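Local atomic coordinates of probable glucarate dehydratase (PDB entry 3VDG), a protein that probably catalyses the dehydration of glucarate, as a metal-dependent member of the enolase superfamily. Residues A221-R233 and T253-L265. Numbering follows the deposited sequence.
Sequences APEEEMAAVEALR and TSVKVAAGLEGVL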
ATOM      1  N   ALA A 221      38.057 -14.529   1.503  1.00 24.24           N
ATOM      2  CA  ALA A 221      37.654 -15.403   2.600  1.00 25.90           C
ATOM      3  C   ALA A 221      36.987 -14.580   3.699  1.00 21.08           C
ATOM      4  O   ALA A 221      37.365 -13.440   3.923  1.00 27.67           O
ATOM      5  CB  ALA A 221      38.879 -16.150   3.160  1.00 29.08           C
ATOM      6  N   PRO A 222      35.990 -15.162   4.390  1.00 25.37           N
ATOM      7  CA  PRO A 222      35.231 -14.396   5.369  1.00 26.04           C
ATOM      8  C   PRO A 222      36.125 -13.695   6.392  1.00 34.86           C
ATOM      9  O   PRO A 222      35.876 -12.534   6.750  1.00 26.21           O
ATOM     10  CB  PRO A 222      34.359 -15.452   6.060  1.00 28.11           C
ATOM     11  CG  PRO A 222      34.319 -16.622   5.143  1.00 28.56           C
ATOM     12  CD  PRO A 222      35.393 -16.476   4.107  1.00 24.69           C
ATOM     13  N   GLU A 223      37.163 -14.362   6.876  1.00 28.05           N
ATOM     14  CA  GLU A 223      37.968 -13.722   7.902  0.50 32.19           C
ATOM     15  C   GLU A 223      38.697 -12.479   7.385  1.00 28.07           C
ATOM     16  O   GLU A 223      38.917 -11.531   8.141  1.00 29.21           O
ATOM     17  CB  GLU A 223      38.886 -14.726   8.615  0.50 36.55           C
ATOM     18  CG  GLU A 223      38.097 -15.682   9.503  0.50 47.78           C
ATOM     19  CD  GLU A 223      38.971 -16.592  10.342  0.50 56.88           C
ATOM     20  OE1 GLU A 223      38.865 -16.529  11.586  0.50 52.03           O
ATOM     21  OE2 GLU A 223      39.760 -17.364   9.761  0.50 53.74           O
ATOM     22  N   GLU A 224      39.031 -12.454   6.101  1.00 22.09           N
ATOM     23  CA  GLU A 224      39.620 -11.252   5.509  1.00 20.26           C
ATOM     24  C   GLU A 224      38.603 -10.123   5.295  1.00 26.40           C
ATOM     25  O   GLU A 224      38.948  -8.935   5.417  1.00 27.03           O
ATOM     26  CB  GLU A 224      40.296 -11.582   4.175  1.00 29.12           C
ATOM     27  CG  GLU A 224      41.462 -12.545   4.327  1.00 53.27           C
ATOM     28  CD  GLU A 224      42.052 -12.955   2.996  1.00 75.63           C
ATOM     29  OE1 GLU A 224      42.093 -12.113   2.071  1.00 69.97           O
ATOM     30  OE2 GLU A 224      42.480 -14.122   2.877  1.00100.54           O
ATOM     31  N   GLU A 225      37.366 -10.481   4.947  1.00 24.18           N
ATOM     32  CA  GLU A 225      36.293  -9.467   4.831  1.00 23.54           C
ATOM     33  C   GLU A 225      35.896  -8.926   6.221  1.00 24.03           C
ATOM     34  O   GLU A 225      35.616  -7.730   6.376  1.00 22.43           O
ATOM     35  CB  GLU A 225      35.099 -10.017   4.018  1.00 25.19           C
ATOM     36  CG  GLU A 225      35.563 -10.494   2.640  1.00 26.99           C
ATOM     37  CD  GLU A 225      34.441 -10.769   1.645  1.00 25.01           C
ATOM     38  OE1 GLU A 225      33.333 -11.186   2.062  1.00 23.38           O
ATOM     39  OE2 GLU A 225      34.703 -10.600   0.426  1.00 23.54           O
ATOM     40  N   MET A 226      35.909  -9.792   7.239  1.00 23.51           N
ATOM     41  CA  MET A 226      35.705  -9.330   8.615  1.00 27.25           C
ATOM     42  C   MET A 226      36.810  -8.351   9.022  1.00 34.53           C
ATOM     43  O   MET A 226      36.562  -7.368   9.708  1.00 26.94           O
ATOM     44  CB  MET A 226      35.666 -10.516   9.589  1.00 22.03           C
ATOM     45  CG  MET A 226      34.494 -11.458   9.355  1.00 26.66           C
ATOM     46  SD  MET A 226      34.598 -13.026  10.246  1.00 35.38           S
ATOM     47  CE  MET A 226      34.231 -12.523  11.919  1.00 28.33           C
ATOM     48  N   ALA A 227      38.033  -8.624   8.585  1.00 27.59           N
ATOM     49  CA  ALA A 227      39.131  -7.727   8.856  1.00 27.28           C
ATOM     50  C   ALA A 227      38.913  -6.367   8.207  1.00 31.48           C
ATOM     51  O   ALA A 227      39.223  -5.349   8.814  1.00 22.86           O
ATOM     52  CB  ALA A 227      40.456  -8.335   8.414  1.00 28.54           C
ATOM     53  N   ALA A 228      38.375  -6.332   6.983  1.00 24.75           N
ATOM     54  CA  ALA A 228      38.083  -5.047   6.366  1.00 24.23           C
ATOM     55  C   ALA A 228      36.979  -4.352   7.151  1.00 25.63           C
ATOM     56  O   ALA A 228      37.035  -3.142   7.380  1.00 26.22           O
ATOM     57  CB  ALA A 228      37.689  -5.202   4.896  1.00 22.26           C
ATOM     58  N   VAL A 229      35.974  -5.118   7.570  1.00 24.85           N
ATOM     59  CA  VAL A 229      34.894  -4.520   8.346  1.00 22.34           C
ATOM     60  C   VAL A 229      35.440  -3.875   9.635  1.00 37.49           C
ATOM     61  O   VAL A 229      35.123  -2.721   9.951  1.00 27.00           O
ATOM     62  CB  VAL A 229      33.746  -5.507   8.623  1.00 26.29           C
ATOM     63  CG1 VAL A 229      32.769  -4.891   9.610  1.00 28.06           C
ATOM     64  CG2 VAL A 229      33.012  -5.826   7.313  1.00 24.68           C
ATOM     65  N   GLU A 230      36.275  -4.608  10.367  1.00 28.10           N
ATOM     66  CA  GLU A 230      36.842  -4.076  11.611  1.00 29.14           C
ATOM     67  C   GLU A 230      37.743  -2.866  11.379  1.00 23.98           C
ATOM     68  O   GLU A 230      37.768  -1.950  12.199  1.00 31.25           O
ATOM     69  CB  GLU A 230      37.600  -5.154  12.389  1.00 32.78           C
ATOM     70  CG  GLU A 230      36.959  -6.518  12.294  1.00 50.07           C
ATOM     71  CD  GLU A 230      36.655  -7.114  13.647  1.00 86.07           C
ATOM     72  OE1 GLU A 230      36.212  -6.356  14.538  1.00 62.79           O
ATOM     73  OE2 GLU A 230      36.833  -8.341  13.804  1.00 72.14           O
ATOM     74  N   ALA A 231      38.470  -2.849  10.267  1.00 25.26           N
ATOM     75  CA  ALA A 231      39.282  -1.686   9.928  1.00 26.07           C
ATOM     76  C   ALA A 231      38.403  -0.478   9.647  1.00 39.46           C
ATOM     77  O   ALA A 231      38.746   0.658  10.010  1.00 26.69           O
ATOM     78  CB  ALA A 231      40.181  -1.972   8.733  1.00 27.06           C
ATOM     79  N   LEU A 232      37.278  -0.710   8.978  1.00 28.10           N
ATOM     80  CA  LEU A 232      36.335   0.375   8.732  1.00 28.36           C
ATOM     81  C   LEU A 232      35.824   0.905  10.058  1.00 23.67           C
ATOM     82  O   LEU A 232      35.726   2.118  10.242  1.00 30.00           O
ATOM     83  CB  LEU A 232      35.162  -0.084   7.849  1.00 25.01           C
ATOM     84  CG  LEU A 232      35.568  -0.306   6.391  1.00 24.11           C
ATOM     85  CD1 LEU A 232      34.519  -1.128   5.651  1.00 26.84           C
ATOM     86  CD2 LEU A 232      35.804   1.030   5.690  1.00 21.59           C
ATOM     87  N   ARG A 233      35.480   0.002  10.976  1.00 23.22           N
ATOM     88  CA  ARG A 233      34.965   0.419  12.275  1.00 26.05           C
ATOM     89  C   ARG A 233      36.021   1.278  12.986  1.00 40.07           C
ATOM     90  O   ARG A 233      35.700   2.297  13.615  1.00 33.52           O
ATOM     91  CB  ARG A 233      34.586  -0.799  13.132  1.00 27.98           C
ATOM     92  CG  ARG A 233      34.218  -0.523  14.591  1.00 32.99           C
ATOM     93  CD  ARG A 233      33.212   0.610  14.794  1.00 42.13           C
ATOM     94  NE  ARG A 233      31.823   0.236  14.481  1.00 41.79           N
ATOM     95  CZ  ARG A 233      31.064   0.855  13.578  1.00 40.71           C
ATOM     96  NH1 ARG A 233      31.547   1.887  12.894  1.00 32.41           N
ATOM     97  NH2 ARG A 233      29.817   0.444  13.355  1.00 43.44           N
ATOM     98  N   THR A 253      28.984 -21.182   8.159  1.00 27.34           N
ATOM     99  CA  THR A 253      29.975 -20.136   8.026  1.00 24.05           C
ATOM    100  C   THR A 253      29.361 -18.765   8.384  1.00 28.24           C
ATOM    101  O   THR A 253      30.013 -17.930   9.015  1.00 26.48           O
ATOM    102  CB  THR A 253      30.559 -20.137   6.603  1.00 28.34           C
ATOM    103  OG1 THR A 253      31.303 -21.355   6.399  1.00 28.01           O
ATOM    104  CG2 THR A 253      31.452 -18.931   6.367  1.00 22.90           C
ATOM    105  N   SER A 254      28.106 -18.547   7.985  1.00 25.67           N
ATOM    106  CA  SER A 254      27.435 -17.256   8.219  1.00 26.84           C
ATOM    107  C   SER A 254      27.313 -16.980   9.710  1.00 21.98           C
ATOM    108  O   SER A 254      27.484 -15.843  10.167  1.00 24.30           O
ATOM    109  CB  SER A 254      26.030 -17.280   7.602  1.00 20.48           C
ATOM    110  OG  SER A 254      26.121 -17.478   6.192  1.00 22.46           O
ATOM    111  N   VAL A 255      26.978 -18.024  10.459  1.00 24.88           N
ATOM    112  CA  VAL A 255      26.774 -17.898  11.895  1.00 21.69           C
ATOM    113  C   VAL A 255      28.099 -17.524  12.569  1.00 27.72           C
ATOM    114  O   VAL A 255      28.121 -16.731  13.506  1.00 29.65           O
ATOM    115  CB  VAL A 255      26.154 -19.182  12.491  1.00 23.18           C
ATOM    116  CG1 VAL A 255      26.275 -19.189  14.011  1.00 38.04           C
ATOM    117  CG2 VAL A 255      24.702 -19.343  12.056  1.00 26.10           C
ATOM    118  N   LYS A 256      29.215 -18.037  12.059  1.00 28.00           N
ATOM    119  CA  LYS A 256      30.517 -17.647  12.605  1.00 28.89           C
ATOM    120  C   LYS A 256      30.851 -16.189  12.303  1.00 35.93           C
ATOM    121  O   LYS A 256      31.391 -15.466  13.149  1.00 29.14           O
ATOM    122  CB  LYS A 256      31.628 -18.558  12.065  1.00 29.01           C
ATOM    123  CG  LYS A 256      31.559 -19.966  12.633  1.00 43.49           C
ATOM    124  CD  LYS A 256      32.440 -20.922  11.844  1.00 61.25           C
ATOM    125  CE  LYS A 256      32.168 -22.363  12.237  1.00 85.09           C
ATOM    126  NZ  LYS A 256      32.857 -23.294  11.305  1.00 67.38           N
ATOM    127  N   VAL A 257      30.560 -15.762  11.081  1.00 24.42           N
ATOM    128  CA  VAL A 257      30.798 -14.371  10.714  1.00 22.98           C
ATOM    129  C   VAL A 257      29.949 -13.456  11.597  1.00 21.64           C
ATOM    130  O   VAL A 257      30.448 -12.475  12.156  1.00 26.36           O
ATOM    131  CB  VAL A 257      30.481 -14.098   9.224  1.00 32.81           C
ATOM    132  CG1 VAL A 257      30.616 -12.604   8.921  1.00 20.30           C
ATOM    133  CG2 VAL A 257      31.426 -14.906   8.337  1.00 24.54           C
ATOM    134  N   ALA A 258      28.664 -13.784  11.728  1.00 23.52           N
ATOM    135  CA  ALA A 258      27.756 -12.970  12.544  1.00 28.85           C
ATOM    136  C   ALA A 258      28.223 -12.883  14.006  1.00 34.86           C
ATOM    137  O   ALA A 258      28.225 -11.800  14.614  1.00 29.74           O
ATOM    138  CB  ALA A 258      26.327 -13.496  12.449  1.00 23.27           C
ATOM    139  N   ALA A 259      28.629 -14.016  14.569  1.00 30.94           N
ATOM    140  CA  ALA A 259      29.098 -14.029  15.957  1.00 35.39           C
ATOM    141  C   ALA A 259      30.332 -13.163  16.075  1.00 29.28           C
ATOM    142  O   ALA A 259      30.451 -12.363  16.996  1.00 34.62           O
ATOM    143  CB  ALA A 259      29.387 -15.452  16.430  1.00 34.46           C
ATOM    144  N   GLY A 260      31.236 -13.286  15.109  1.00 27.12           N
ATOM    145  CA  GLY A 260      32.459 -12.512  15.114  1.00 32.18           C
ATOM    146  C   GLY A 260      32.246 -11.033  14.896  1.00 40.91           C
ATOM    147  O   GLY A 260      33.081 -10.230  15.276  1.00 29.58           O
ATOM    148  N   LEU A 261      31.137 -10.651  14.273  1.00 31.84           N
ATOM    149  CA  LEU A 261      30.881  -9.227  14.048  1.00 25.06           C
ATOM    150  C   LEU A 261      29.766  -8.680  14.954  1.00 30.16           C
ATOM    151  O   LEU A 261      29.206  -7.601  14.696  1.00 30.33           O
ATOM    152  CB  LEU A 261      30.583  -8.951  12.566  1.00 26.68           C
ATOM    153  CG  LEU A 261      31.748  -9.168  11.590  1.00 26.88           C
ATOM    154  CD1 LEU A 261      31.276  -8.978  10.151  1.00 24.49           C
ATOM    155  CD2 LEU A 261      32.919  -8.249  11.914  1.00 29.44           C
ATOM    156  N   GLU A 262      29.442  -9.422  16.010  1.00 26.45           N
ATOM    157  CA  GLU A 262      28.454  -8.952  16.965  1.00 28.50           C
ATOM    158  C   GLU A 262      28.797  -7.521  17.382  1.00 30.82           C
ATOM    159  O   GLU A 262      29.946  -7.221  17.681  1.00 30.79           O
ATOM    160  CB  GLU A 262      28.403  -9.862  18.197  1.00 31.55           C
ATOM    161  CG  GLU A 262      27.482  -9.325  19.286  1.00 42.39           C
ATOM    162  CD  GLU A 262      27.091 -10.373  20.312  1.00 66.66           C
ATOM    163  OE1 GLU A 262      27.685 -11.466  20.303  1.00 65.92           O
ATOM    164  OE2 GLU A 262      26.179 -10.112  21.123  1.00 61.17           O
ATOM    165  N   GLY A 263      27.808  -6.635  17.364  1.00 35.29           N
ATOM    166  CA  GLY A 263      28.000  -5.255  17.810  1.00 31.02           C
ATOM    167  C   GLY A 263      28.713  -4.354  16.819  1.00 39.32           C
ATOM    168  O   GLY A 263      28.926  -3.178  17.089  1.00 34.90           O
ATOM    169  N   VAL A 264      29.085  -4.896  15.663  1.00 29.07           N
ATOM    170  CA  VAL A 264      29.781  -4.107  14.655  1.00 22.31           C
ATOM    171  C   VAL A 264      28.877  -3.741  13.462  1.00 25.62           C
ATOM    172  O   VAL A 264      28.956  -2.620  12.937  1.00 29.66           O
ATOM    173  CB  VAL A 264      31.039  -4.844  14.133  1.00 31.45           C
ATOM    174  CG1 VAL A 264      31.794  -3.969  13.150  1.00 30.98           C
ATOM    175  CG2 VAL A 264      31.958  -5.232  15.286  1.00 32.86           C
ATOM    176  N   LEU A 265      28.021  -4.677  13.037  1.00 26.10           N
ATOM    177  CA  LEU A 265      27.158  -4.456  11.858  1.00 27.89           C
ATOM    178  C   LEU A 265      25.782  -3.947  12.222  1.00 30.30           C
ATOM    179  O   LEU A 265      25.169  -4.418  13.163  1.00 30.72           O
ATOM    180  CB  LEU A 265      26.971  -5.745  11.057  1.00 24.73           C
ATOM    181  CG  LEU A 265      28.194  -6.357  10.385  1.00 27.08           C
ATOM    182  CD1 LEU A 265      27.771  -7.644   9.680  1.00 27.06           C
ATOM    183  CD2 LEU A 265      28.842  -5.388   9.405  1.00 25.12           C
TER
HETATM  184  O   HOH W   1      31.599  -1.491  16.496  1.00 50.24           O
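Met-226 packs against Val-257, Gly-260 and Leu-261 at the middle of an apolar helix-to-helix contact on the outside of the enolase-type barrel, where two successive outer helices run side by side. The axes of 222-233 and 253-260 come within 10.7 Å and run nearly parallel, 24° apart. Met-226 CG stands anti to the carbonyl carbon, and the chain bends at chi3 (74°), which brings the methyl onto the backbone: CE lies 3.7 Å from Gly-260 CA, a close fit over a residue that has no side chain there. Upstream, Pro-222 CB meets Val-257 CG2 at 3.8 Å, and the proline CG touches Thr-253 CG2. Downstream, beyond the end of the second helix, a single branch of Val-229 does the work: CG1 reaches Val-264 CG1 at 3.8 Å and also touches Leu-261 CD2 and Leu-265 CD2. The polar end belongs to Arg-233, whose NH2 gives Val-264 O a weak, bent bond of 3.2 Å (126°), while a water in the guanidinium plane bridges NE, at 2.7 Å, to Gly-263 O. NH1 turns to His-239 O, so the group is held from several directions. On the inner side, toward the barrel, lies strand 241-244, where Leu-241 touches Val-229, Arg-233 and Val-264, and Leu-243 touches Leu-261; helix 194-208 flanks 222-233, and helix 275-284 flanks 253-260.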